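PDB 3MDN: glutamine aminotransferase class-II domain protein from Ruegeria pomeroyi, which probably acts as a class-II glutamine amidotransferase, releasing ammonia from glutamine through a domain of the N-terminal nucleophile (Ntn) hydrolase type. Local coordinates for residues 6-11 and 83-88; 212-217 and 234-239. All coordinates share one frame; numbering follows the deposited sequence.

How the contacts relate
Contacts 1 and 2 lie in one antiparallel sheet, with centres 14 Å apart and nearest atoms about 6 Å apart, so they do not touch. The strand order explains the spacing: 84-87 pairs with 6-10, then come 221-225, 212-216 and, at the margin, 237-238. Strand 221-225, with Ser226 just after it, lies between the two, Trp222, Val224 and Ser226 making backbone hydrogen bonds to contact 1 and Ala223 and Val225 to contact 2. Contact 1 is the buried, inner pair; its strand 6-10 follows Cys4, which touches His87 and is probably the N-terminal cysteine nucleophile of this family. Contact 2, partly buried, forms the outer edge of the sheet within this chain, its centre about 17 Å from the chain's centre.

Contact 1. Residues 6-11 and 83-88; sequences WAAYHG and LFLSHV
Tyr9 and Phe84 meet on one side of an antiparallel strand pair. Phe84 CG lies between its backbone N and carbonyl carbon (chi1 62°), and CE2 and CZ of the ring reach Tyr9 CB, which sits over one ring face, 4.0 Å from the Phe84 centroid, in a CH-pi contact. The two rings pack obliquely, planes at 37°, with Tyr9 CD2 3.7 Å from Phe84 CE2, while the Tyr9 hydroxyl bonds to Thr12 O. Further along this side, Ser86 OG makes a weak bond to Ala7 O (3.3 Å), which already accepts the shorter bond from Ser86 N (2.8 Å). Tyr9 and Phe84 also exchange a reciprocal pair of backbone bonds.

The other side carries Trp6, Ala8 and His10 beside His87, Leu85 and Leu83. Trp6 CB lies in the plane of the His87 imidazole, 3.5 Å from its ND1, whereas the indole leads away and bonds through NE1 to Ser188 OG. At the far end Leu83 CD1 packs on His10 CD2 at 3.6 Å, and His10 NE2 is held by Gln195 O. An alanine in place of Leu83 lacks CG and both methyls, and would probably open a gap beside His10 CD2 and Tyr9 O. Met112 and Leu197 of the second large sheet press on this side. Such a buried antiparallel pair, with one face turned to a second sheet, is characteristic of the two-layered beta core of the Ntn-hydrolase fold.

Contact 2. Residues 212-217 and 234-239; sequences YYRYSH and GDWTEL
Tyr213 and Thr237 form a hydrogen-bonded antiparallel pair, Tyr213 N giving to Thr237 O at 2.9 Å and Thr237 N to Tyr213 O at 2.8 Å, the latter nearly straight at 170°. This short pairing adds the last strand, 237-238, to the margin of the large antiparallel sheet of the Ntn-type core; the preceding residues 234-236 are not part of the strand. Next to it Tyr212 and Glu238 make a non-hydrogen-bonded pair.

Thr237 CB lies over one face of the Tyr213 ring, 4.0 Å from its centroid, with CG2 near the phenol end. The Tyr213 CG stands between its backbone N and carbonyl carbon (chi1 62°), and CD2 of the ring comes within 3.4 Å of Thr237 O; its hydroxyl bonds to Glu254, and Leu245 of strand 243-248 touches the same side chain. On the opposite face of the sheet, Tyr212 CD2 rests 3.7 Å from Glu238 CA, and the Glu238 carboxylate, which passes the phenol, forms a salt bridge with Arg201.

Trp236 packs against Arg214. Arg214 CB sits over the six-membered ring, 4.0 Å from its centroid, and NE stands above the indole nearer its rim, while the guanidinium plane is turned 68° from the ring. Trp236 NE1 bonds to Glu230 O, which limits rotation of the indole. At the backbone angles of Gly234 a CB would press against the carbonyl O of the preceding residue, and beside it the Arg214 CD methylene meets two successive carbonyls, at 3.4 Å from Gly234 O and 3.3 Å from Asp235 O.

Contact 1. Residues 6-11 and 83-88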
loop_
_atom_site.group_PDB
_atom_site.type_symbol
_atom_site.label_atom_id
_atom_site.label_comp_id
_atom_site.label_asym_id
_atom_site.label_seq_id
_atom_site.Cartn_x
_atom_site.Cartn_y
_atom_site.Cartn_z
ATOM N N TRP D 6 -7.171 19.195 -9.368
ATOM C CA TRP D 6 -7.213 18.289 -10.515
ATOM C C TRP D 6 -6.715 18.935 -11.822
ATOM O O TRP D 6 -6.665 20.168 -11.935
ATOM C CB TRP D 6 -8.576 17.615 -10.669
ATOM C CG TRP D 6 -9.824 18.479 -10.964
ATOM C CD1 TRP D 6 -10.872 18.725 -10.109
ATOM C CD2 TRP D 6 -10.183 19.111 -12.217
ATOM N NE1 TRP D 6 -11.847 19.476 -10.745
ATOM C CE2 TRP D 6 -11.443 19.733 -12.031
ATOM C CE3 TRP D 6 -9.568 19.203 -13.467
ATOM C CZ2 TRP D 6 -12.086 20.448 -13.053
ATOM C CZ3 TRP D 6 -10.211 19.908 -14.475
ATOM C CH2 TRP D 6 -11.446 20.530 -14.263
ATOM N N ALA D 7 -6.325 18.100 -12.788
ATOM C CA ALA D 7 -5.930 18.571 -14.109
ATOM C C ALA D 7 -6.344 17.606 -15.215
ATOM O O ALA D 7 -6.298 16.380 -15.036
ATOM C CB ALA D 7 -4.437 18.830 -14.165
ATOM N N ALA D 8 -6.746 18.163 -16.354
ATOM C CA ALA D 8 -7.162 17.381 -17.512
ATOM C C ALA D 8 -6.489 17.891 -18.780
ATOM O O ALA D 8 -6.154 19.074 -18.890
ATOM C CB ALA D 8 -8.697 17.385 -17.669
ATOM N N TYR D 9 -6.317 17.006 -19.755
ATOM C CA TYR D 9 -5.608 17.366 -20.964
ATOM C C TYR D 9 -6.260 16.766 -22.203
ATOM O O TYR D 9 -6.715 15.632 -22.182
ATOM C CB TYR D 9 -4.137 16.977 -20.847
ATOM C CG TYR D 9 -3.333 17.315 -22.085
ATOM C CD1 TYR D 9 -2.855 18.601 -22.298
ATOM C CD2 TYR D 9 -3.053 16.334 -23.055
ATOM C CE1 TYR D 9 -2.110 18.934 -23.457
ATOM C CE2 TYR D 9 -2.320 16.662 -24.228
ATOM C CZ TYR D 9 -1.864 17.980 -24.407
ATOM O OH TYR D 9 -1.130 18.309 -25.512
ATOM N N HIS D 10 -6.318 17.559 -23.271
ATOM C CA HIS D 10 -6.858 17.119 -24.562
ATOM C C HIS D 10 -6.051 17.785 -25.714
ATOM O O HIS D 10 -6.072 19.019 -25.870
ATOM C CB HIS D 10 -8.343 17.485 -24.618
ATOM C CG HIS D 10 -9.072 16.950 -25.813
ATOM N ND1 HIS D 10 -8.779 17.338 -27.100
ATOM C CD2 HIS D 10 -10.125 16.105 -25.912
ATOM C CE1 HIS D 10 -9.584 16.716 -27.945
ATOM N NE2 HIS D 10 -10.400 15.947 -27.249
ATOM N N GLY D 11 -5.298 16.977 -26.469
ATOM C CA GLY D 11 -4.495 17.468 -27.592
ATOM C C GLY D 11 -3.428 16.471 -28.057
ATOM O O GLY D 11 -3.571 15.248 -27.897
ATOM N N LEU D 83 -5.317 12.410 -24.133
ATOM C CA LEU D 83 -6.543 12.699 -23.393
ATOM C C LEU D 83 -6.495 12.021 -22.055
ATOM O O LEU D 83 -6.571 10.781 -21.973
ATOM C CB LEU D 83 -7.800 12.239 -24.162
ATOM C CG LEU D 83 -9.050 13.132 -23.975
ATOM C CD1 LEU D 83 -10.208 12.661 -24.881
ATOM C CD2 LEU D 83 -9.540 13.261 -22.516
ATOM N N PHE D 84 -6.346 12.809 -20.996
ATOM C CA PHE D 84 -6.319 12.208 -19.676
ATOM C C PHE D 84 -6.832 13.134 -18.564
ATOM O O PHE D 84 -6.944 14.334 -18.770
ATOM C CB PHE D 84 -4.929 11.649 -19.348
ATOM C CG PHE D 84 -3.824 12.687 -19.313
ATOM C CD1 PHE D 84 -3.439 13.257 -18.120
ATOM C CD2 PHE D 84 -3.146 13.043 -20.475
ATOM C CE1 PHE D 84 -2.407 14.181 -18.088
ATOM C CE2 PHE D 84 -2.110 13.950 -20.456
ATOM C CZ PHE D 84 -1.736 14.527 -19.270
ATOM N N LEU D 85 -7.101 12.542 -17.392
ATOM C CA LEU D 85 -7.665 13.236 -16.230
ATOM C C LEU D 85 -6.826 12.798 -15.042
ATOM O O LEU D 85 -6.592 11.587 -14.900
ATOM C CB LEU D 85 -9.122 12.769 -16.029
ATOM C CG LEU D 85 -10.275 13.481 -16.780
ATOM C CD1 LEU D 85 -10.114 13.419 -18.272
ATOM C CD2 LEU D 85 -11.608 12.831 -16.345
ATOM N N SER D 86 -6.393 13.733 -14.192
ATOM C CA SER D 86 -5.647 13.410 -12.976
ATOM C C SER D 86 -6.028 14.281 -11.776
ATOM O O SER D 86 -6.414 15.436 -11.966
ATOM C CB SER D 86 -4.148 13.417 -13.210
ATOM O OG SER D 86 -3.748 14.561 -13.898
ATOM N N HIS D 87 -5.935 13.738 -10.549
ATOM C CA HIS D 87 -6.751 14.254 -9.407
ATOM C C HIS D 87 -6.237 13.886 -8.006
ATOM O O HIS D 87 -6.224 12.723 -7.637
ATOM C CB HIS D 87 -8.263 13.846 -9.574
ATOM C CG HIS D 87 -9.149 14.184 -8.392
ATOM N ND1 HIS D 87 -9.765 15.415 -8.236
ATOM C CD2 HIS D 87 -9.531 13.442 -7.321
ATOM C CE1 HIS D 87 -10.470 15.420 -7.116
ATOM N NE2 HIS D 87 -10.348 14.232 -6.542
ATOM N N VAL D 88 -5.843 14.897 -7.225
ATOM C CA VAL D 88 -5.297 14.708 -5.880
ATOM C C VAL D 88 -6.395 14.724 -4.827
ATOM O O VAL D 88 -6.945 13.669 -4.482
ATOM C CB VAL D 88 -4.189 15.752 -5.529
ATOM C CG1 VAL D 88 -4.021 15.891 -4.001
ATOM C CG2 VAL D 88 -2.849 15.377 -6.192
#

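Contact 2. Residues 212-217 and 234-239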
loop_
_atom_site.group_PDB
_atom_site.type_symbol
_atom_site.label_atom_id
_atom_site.label_comp_id
_atom_site.label_asym_id
_atom_site.label_seq_id
_atom_site.Cartn_x
_atom_site.Cartn_y
_atom_site.Cartn_z
ATOM N N TYR D 212 -10.213 26.473 -14.651
ATOM C CA TYR D 212 -9.512 27.356 -15.596
ATOM C C TYR D 212 -9.081 26.492 -16.767
ATOM O O TYR D 212 -8.878 25.306 -16.590
ATOM C CB TYR D 212 -8.261 27.959 -14.962
ATOM C CG TYR D 212 -8.527 28.837 -13.754
ATOM C CD1 TYR D 212 -8.549 28.292 -12.484
ATOM C CD2 TYR D 212 -8.770 30.209 -13.888
ATOM C CE1 TYR D 212 -8.771 29.078 -11.357
ATOM C CE2 TYR D 212 -9.020 30.998 -12.757
ATOM C CZ TYR D 212 -9.015 30.402 -11.489
ATOM O OH TYR D 212 -9.260 31.109 -10.327
ATOM N N TYR D 213 -8.885 27.083 -17.939
ATOM C CA TYR D 213 -8.417 26.313 -19.099
ATOM C C TYR D 213 -7.572 27.203 -19.971
ATOM O O TYR D 213 -7.713 28.431 -19.931
ATOM C CB TYR D 213 -9.559 25.649 -19.891
ATOM C CG TYR D 213 -10.583 26.586 -20.506
ATOM C CD1 TYR D 213 -10.524 26.910 -21.858
ATOM C CD2 TYR D 213 -11.612 27.147 -19.730
ATOM C CE1 TYR D 213 -11.438 27.741 -22.418
ATOM C CE2 TYR D 213 -12.543 27.952 -20.293
ATOM C CZ TYR D 213 -12.451 28.257 -21.638
ATOM O OH TYR D 213 -13.372 29.091 -22.218
ATOM N N ARG D 214 -6.651 26.599 -20.727
ATOM C CA ARG D 214 -5.797 27.407 -21.608
ATOM C C ARG D 214 -5.233 26.480 -22.690
ATOM O O ARG D 214 -4.964 25.310 -22.421
ATOM C CB ARG D 214 -4.655 28.060 -20.803
ATOM C CG ARG D 214 -3.591 28.768 -21.650
ATOM C CD ARG D 214 -2.415 29.295 -20.810
ATOM N NE ARG D 214 -1.668 28.251 -20.116
ATOM C CZ ARG D 214 -0.449 27.850 -20.480
ATOM N NH1 ARG D 214 0.131 28.422 -21.525
ATOM N NH2 ARG D 214 0.191 26.887 -19.810
ATOM N N TYR D 215 -5.082 26.989 -23.910
ATOM C CA TYR D 215 -4.451 26.194 -24.951
ATOM C C TYR D 215 -2.939 26.367 -24.797
ATOM O O TYR D 215 -2.461 27.488 -24.783
ATOM C CB TYR D 215 -4.886 26.634 -26.360
ATOM C CG TYR D 215 -4.221 25.779 -27.434
ATOM C CD1 TYR D 215 -3.078 26.206 -28.092
ATOM C CD2 TYR D 215 -4.690 24.488 -27.708
ATOM C CE1 TYR D 215 -2.452 25.379 -29.058
ATOM C CE2 TYR D 215 -4.111 23.707 -28.661
ATOM C CZ TYR D 215 -2.992 24.143 -29.321
ATOM O OH TYR D 215 -2.432 23.301 -30.251
ATOM N N SER D 216 -2.197 25.265 -24.661
ATOM C CA SER D 216 -0.735 25.315 -24.591
ATOM C C SER D 216 -0.125 25.101 -25.967
ATOM O O SER D 216 -0.187 24.006 -26.536
ATOM C CB SER D 216 -0.188 24.219 -23.646
ATOM O OG SER D 216 1.242 24.055 -23.785
ATOM N N HIS D 217 0.497 26.146 -26.490
ATOM C CA HIS D 217 1.223 26.073 -27.757
ATOM C C HIS D 217 2.472 25.243 -27.625
ATOM O O HIS D 217 2.904 24.624 -28.584
ATOM C CB HIS D 217 1.568 27.479 -28.222
ATOM C CG HIS D 217 0.366 28.331 -28.466
ATOM N ND1 HIS D 217 -0.301 28.344 -29.672
ATOM C CD2 HIS D 217 -0.304 29.179 -27.649
ATOM C CE1 HIS D 217 -1.319 29.184 -29.594
ATOM N NE2 HIS D 217 -1.347 29.699 -28.377
ATOM N N GLY D 234 1.168 32.428 -20.985
ATOM C CA GLY D 234 -0.174 32.912 -21.301
ATOM C C GLY D 234 -1.189 32.760 -20.173
ATOM O O GLY D 234 -1.018 31.944 -19.265
ATOM N N ASP D 235 -2.236 33.578 -20.230
ATOM C CA ASP D 235 -3.245 33.614 -19.196
ATOM C C ASP D 235 -4.192 32.431 -19.257
ATOM O O ASP D 235 -4.432 31.862 -20.325
ATOM C CB ASP D 235 -4.052 34.896 -19.290
ATOM C CG ASP D 235 -3.224 36.101 -18.996
ATOM O OD1 ASP D 235 -2.106 35.907 -18.481
ATOM O OD2 ASP D 235 -3.684 37.233 -19.272
ATOM N N TRP D 236 -4.748 32.089 -18.101
ATOM C CA TRP D 236 -5.759 31.052 -18.020
ATOM C C TRP D 236 -7.137 31.684 -18.164
ATOM O O TRP D 236 -7.360 32.772 -17.685
ATOM C CB TRP D 236 -5.642 30.311 -16.683
ATOM C CG TRP D 236 -4.432 29.453 -16.610
ATOM C CD1 TRP D 236 -3.165 29.852 -16.292
ATOM C CD2 TRP D 236 -4.359 28.041 -16.873
ATOM N NE1 TRP D 236 -2.306 28.771 -16.343
ATOM C CE2 TRP D 236 -3.017 27.651 -16.690
ATOM C CE3 TRP D 236 -5.299 27.077 -17.266
ATOM C CZ2 TRP D 236 -2.588 26.338 -16.879
ATOM C CZ3 TRP D 236 -4.884 25.785 -17.446
ATOM C CH2 TRP D 236 -3.535 25.416 -17.252
ATOM N N THR D 237 -8.061 30.976 -18.791
ATOM C CA THR D 237 -9.412 31.488 -18.937
ATOM C C THR D 237 -10.254 30.859 -17.838
ATOM O O THR D 237 -10.326 29.650 -17.758
ATOM C CB THR D 237 -10.018 31.059 -20.308
ATOM O OG1 THR D 237 -9.159 31.489 -21.390
ATOM C CG2 THR D 237 -11.425 31.680 -20.479
ATOM N N GLU D 238 -10.890 31.662 -16.999
ATOM C CA GLU D 238 -11.751 31.116 -15.967
ATOM C C GLU D 238 -13.073 30.565 -16.558
ATOM O O GLU D 238 -13.747 31.266 -17.304
ATOM C CB GLU D 238 -12.064 32.189 -14.892
ATOM C CG GLU D 238 -12.892 31.593 -13.713
ATOM C CD GLU D 238 -13.087 32.554 -12.535
ATOM O OE1 GLU D 238 -12.249 33.439 -12.322
ATOM O OE2 GLU D 238 -14.094 32.429 -11.806
ATOM N N LEU D 239 -13.466 29.340 -16.216
ATOM C CA LEU D 239 -14.791 28.881 -16.596
ATOM C C LEU D 239 -15.721 29.358 -15.483
ATOM O O LEU D 239 -15.609 28.927 -14.348
ATOM C CB LEU D 239 -14.835 27.338 -16.761
ATOM C CG LEU D 239 -16.172 26.652 -17.084
ATOM C CD1 LEU D 239 -16.683 26.993 -18.482
ATOM C CD2 LEU D 239 -16.053 25.121 -16.944
#